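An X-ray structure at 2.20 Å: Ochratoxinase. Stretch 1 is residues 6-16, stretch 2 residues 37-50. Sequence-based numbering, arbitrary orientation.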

# COMPACT_ATOMS: atom_id res chain seq x y z
N LYS A 6 0.72 -12.98 -55.61
CA LYS A 6 -0.65 -13.42 -55.77
C LYS A 6 -1.49 -12.30 -56.38
O LYS A 6 -1.67 -11.24 -55.80
CB LYS A 6 -1.23 -13.89 -54.44
CG LYS A 6 -2.59 -14.53 -54.58
CD LYS A 6 -3.04 -15.25 -53.32
CE LYS A 6 -4.56 -15.53 -53.38
NZ LYS A 6 -5.28 -15.50 -52.08
N VAL A 7 -2.03 -12.57 -57.55
CA VAL A 7 -2.71 -11.57 -58.34
C VAL A 7 -4.19 -11.90 -58.48
O VAL A 7 -4.55 -13.01 -58.84
CB VAL A 7 -2.03 -11.46 -59.72
CG1 VAL A 7 -2.80 -10.52 -60.65
CG2 VAL A 7 -0.60 -10.98 -59.54
N THR A 8 -5.04 -10.90 -58.24
CA THR A 8 -6.49 -11.03 -58.40
C THR A 8 -7.02 -9.89 -59.27
O THR A 8 -6.69 -8.73 -59.05
CB THR A 8 -7.21 -10.96 -57.04
OG1 THR A 8 -6.64 -11.91 -56.15
CG2 THR A 8 -8.69 -11.25 -57.20
N ILE A 9 -7.82 -10.24 -60.28
CA ILE A 9 -8.47 -9.23 -61.12
C ILE A 9 -9.94 -9.18 -60.76
O ILE A 9 -10.60 -10.21 -60.72
CB ILE A 9 -8.33 -9.52 -62.63
CG1 ILE A 9 -6.85 -9.70 -62.97
CG2 ILE A 9 -8.92 -8.37 -63.43
CD1 ILE A 9 -6.57 -9.95 -64.43
N ILE A 10 -10.42 -7.98 -60.48
CA ILE A 10 -11.82 -7.75 -60.19
C ILE A 10 -12.40 -6.79 -61.22
O ILE A 10 -11.93 -5.67 -61.35
CB ILE A 10 -12.02 -7.12 -58.80
CG1 ILE A 10 -11.34 -7.97 -57.72
CG2 ILE A 10 -13.50 -6.95 -58.50
CD1 ILE A 10 -11.03 -7.18 -56.47
N TYR A 11 -13.39 -7.27 -61.97
CA TYR A 11 -14.08 -6.45 -62.95
C TYR A 11 -15.31 -5.87 -62.31
O TYR A 11 -16.07 -6.59 -61.66
CB TYR A 11 -14.50 -7.28 -64.15
CG TYR A 11 -13.33 -7.83 -64.94
CD1 TYR A 11 -12.78 -7.12 -65.98
CD2 TYR A 11 -12.78 -9.06 -64.63
CE1 TYR A 11 -11.72 -7.61 -66.72
CE2 TYR A 11 -11.70 -9.57 -65.37
CZ TYR A 11 -11.19 -8.84 -66.42
OH TYR A 11 -10.16 -9.34 -67.15
N ALA A 12 -15.52 -4.58 -62.50
CA ALA A 12 -16.63 -3.89 -61.85
C ALA A 12 -17.50 -3.12 -62.82
O ALA A 12 -17.00 -2.28 -63.55
CB ALA A 12 -16.10 -2.96 -60.76
N GLY A 13 -18.81 -3.36 -62.77
CA GLY A 13 -19.77 -2.56 -63.53
C GLY A 13 -19.63 -1.08 -63.20
O GLY A 13 -19.62 -0.22 -64.09
N LEU A 14 -19.49 -0.78 -61.92
CA LEU A 14 -19.23 0.57 -61.43
C LEU A 14 -18.13 0.52 -60.37
O LEU A 14 -18.20 -0.27 -59.43
CB LEU A 14 -20.51 1.14 -60.82
CG LEU A 14 -20.45 2.56 -60.29
CD1 LEU A 14 -20.38 3.56 -61.43
CD2 LEU A 14 -21.66 2.83 -59.41
N LEU A 15 -17.13 1.38 -60.52
CA LEU A 15 -16.04 1.46 -59.55
C LEU A 15 -16.01 2.84 -58.91
O LEU A 15 -15.84 3.83 -59.59
CB LEU A 15 -14.70 1.13 -60.20
CG LEU A 15 -13.49 1.00 -59.25
CD1 LEU A 15 -12.54 -0.09 -59.72
CD2 LEU A 15 -12.74 2.31 -59.08
N ILE A 16 -16.21 2.86 -57.59
CA ILE A 16 -16.21 4.09 -56.81
C ILE A 16 -14.86 4.18 -56.11
O ILE A 16 -14.60 3.43 -55.17
CB ILE A 16 -17.38 4.09 -55.79
CG1 ILE A 16 -18.71 3.93 -56.53
CG2 ILE A 16 -17.38 5.39 -54.99
CD1 ILE A 16 -19.85 3.42 -55.68
N PHE A 37 -3.39 -1.99 -59.95
CA PHE A 37 -3.95 -1.24 -61.07
C PHE A 37 -5.42 -0.87 -60.83
O PHE A 37 -6.19 -1.68 -60.31
CB PHE A 37 -3.85 -2.06 -62.37
CG PHE A 37 -4.64 -1.47 -63.52
CD1 PHE A 37 -4.09 -0.46 -64.30
CD2 PHE A 37 -5.93 -1.93 -63.83
CE1 PHE A 37 -4.79 0.07 -65.37
CE2 PHE A 37 -6.64 -1.40 -64.90
CZ PHE A 37 -6.06 -0.40 -65.68
N VAL A 38 -5.79 0.33 -61.25
CA VAL A 38 -7.18 0.72 -61.33
C VAL A 38 -7.39 1.49 -62.61
O VAL A 38 -6.60 2.35 -62.98
CB VAL A 38 -7.58 1.61 -60.16
CG1 VAL A 38 -9.05 2.01 -60.26
CG2 VAL A 38 -7.33 0.90 -58.84
N GLY A 39 -8.49 1.20 -63.28
CA GLY A 39 -8.82 1.89 -64.50
C GLY A 39 -9.83 1.09 -65.28
O GLY A 39 -10.48 0.20 -64.75
N SER A 40 -9.95 1.41 -66.56
CA SER A 40 -10.97 0.80 -67.37
C SER A 40 -10.56 -0.64 -67.67
O SER A 40 -9.39 -0.99 -67.76
CB SER A 40 -11.20 1.60 -68.66
OG SER A 40 -10.33 1.16 -69.67
N GLU A 41 -11.57 -1.48 -67.79
CA GLU A 41 -11.43 -2.88 -68.15
C GLU A 41 -10.49 -3.10 -69.33
O GLU A 41 -9.66 -4.01 -69.30
CB GLU A 41 -12.82 -3.37 -68.50
CG GLU A 41 -13.00 -4.86 -68.62
CD GLU A 41 -14.52 -5.13 -68.80
OE1 GLU A 41 -15.18 -4.27 -69.43
OE2 GLU A 41 -15.09 -6.16 -68.33
N ALA A 42 -10.62 -2.27 -70.36
CA ALA A 42 -9.80 -2.40 -71.55
C ALA A 42 -8.31 -2.18 -71.30
O ALA A 42 -7.48 -2.64 -72.07
CB ALA A 42 -10.30 -1.46 -72.64
N ASP A 43 -7.96 -1.49 -70.21
CA ASP A 43 -6.59 -1.06 -70.02
C ASP A 43 -5.78 -1.89 -69.03
O ASP A 43 -4.69 -1.49 -68.65
CB ASP A 43 -6.56 0.40 -69.58
CG ASP A 43 -7.05 1.36 -70.67
OD1 ASP A 43 -7.00 1.03 -71.87
OD2 ASP A 43 -7.55 2.44 -70.32
N ILE A 44 -6.30 -3.04 -68.62
CA ILE A 44 -5.57 -3.88 -67.68
C ILE A 44 -4.23 -4.28 -68.29
O ILE A 44 -4.21 -4.89 -69.34
CB ILE A 44 -6.35 -5.17 -67.34
CG1 ILE A 44 -7.71 -4.84 -66.71
CG2 ILE A 44 -5.56 -6.04 -66.36
CD1 ILE A 44 -8.73 -5.96 -66.83
N PRO A 45 -3.10 -3.95 -67.63
CA PRO A 45 -1.81 -4.39 -68.14
C PRO A 45 -1.81 -5.90 -68.38
O PRO A 45 -2.29 -6.67 -67.54
CB PRO A 45 -0.84 -4.01 -67.03
CG PRO A 45 -1.49 -2.88 -66.32
CD PRO A 45 -2.96 -3.17 -66.38
N LYS A 46 -1.29 -6.32 -69.53
CA LYS A 46 -1.38 -7.71 -69.95
C LYS A 46 -0.66 -8.66 -68.99
O LYS A 46 -1.02 -9.84 -68.92
CB LYS A 46 -0.81 -7.89 -71.37
CG LYS A 46 -1.49 -7.20 -72.53
CD LYS A 46 -2.96 -7.00 -72.27
CE LYS A 46 -3.55 -6.16 -73.40
NZ LYS A 46 -4.77 -6.74 -74.01
N LYS A 47 0.35 -8.17 -68.27
CA LYS A 47 1.10 -9.04 -67.35
C LYS A 47 0.21 -9.60 -66.26
O LYS A 47 0.39 -10.74 -65.85
CB LYS A 47 2.31 -8.34 -66.76
CG LYS A 47 2.02 -7.09 -65.96
CD LYS A 47 3.29 -6.56 -65.32
CE LYS A 47 3.07 -5.13 -64.80
NZ LYS A 47 4.02 -4.70 -63.75
N TYR A 48 -0.79 -8.83 -65.84
CA TYR A 48 -1.76 -9.29 -64.84
C TYR A 48 -2.80 -10.25 -65.42
O TYR A 48 -3.20 -11.20 -64.75
CB TYR A 48 -2.47 -8.12 -64.16
CG TYR A 48 -1.54 -7.15 -63.48
CD1 TYR A 48 -0.60 -7.59 -62.54
CD2 TYR A 48 -1.58 -5.80 -63.78
CE1 TYR A 48 0.27 -6.70 -61.92
CE2 TYR A 48 -0.72 -4.90 -63.16
CZ TYR A 48 0.20 -5.36 -62.24
OH TYR A 48 1.04 -4.47 -61.63
N LEU A 49 -3.19 -10.03 -66.68
CA LEU A 49 -4.08 -10.96 -67.39
C LEU A 49 -3.45 -12.36 -67.48
O LEU A 49 -4.16 -13.37 -67.40
CB LEU A 49 -4.40 -10.44 -68.78
CG LEU A 49 -5.28 -9.19 -68.88
CD1 LEU A 49 -5.34 -8.68 -70.32
CD2 LEU A 49 -6.68 -9.46 -68.36
N ARG A 50 -2.12 -12.40 -67.63
CA ARG A 50 -1.33 -13.65 -67.66
C ARG A 50 -1.19 -14.31 -66.30
O ARG A 50 -1.35 -15.53 -66.17
CB ARG A 50 0.08 -13.34 -68.18
CG ARG A 50 0.19 -13.44 -69.66
CD ARG A 50 1.41 -12.64 -70.02
NE ARG A 50 1.24 -11.91 -71.26
CZ ARG A 50 1.71 -10.68 -71.51
NH1 ARG A 50 2.41 -10.00 -70.60
NH2 ARG A 50 1.50 -10.14 -72.70

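The contact between the two stretches is largely apolar; no hydrogen bond crosses it, and 390 Å² of surface is buried, both sides summed. Strand 7-12 passes helix 46-50 at a closest axial approach of 8.8 Å, with 107° between their directions. Alternation along the strand sets the pattern: V7 and I9 point toward the second stretch, whereas T8 points away.

Aliphatic packing centres on I9. Its CG2 lies 4.2 Å from I44 CD1, while its CD1, carried outward by an m,t rotamer, reaches L49 CD2 at 4.0 Å and also touches the backbone, 3.6 Å from Y48 O. The branched, buried side chains of I9 and I44 suit this water-poor layer. Beyond the corner at 13-14, L15 makes a separate contact, its CD2 3.9 Å from V38 CG1.

Two tyrosines extend the packing. V7 CG1 meets the ring of Y48 at CD1 (4.1 Å). Y11 leaves its backbone sideways, but its long side chain brings CE1 within 3.4 Å of I44 CD1 and OH within 3.7 Å of L49 CD2; L49 itself starts away from the strand and returns through its tip.

The one carboxylate at the contact belongs to E41, whose extended chain places OE2 3.4 Å from Y11 CD1, a van der Waals approach at the partly exposed margin.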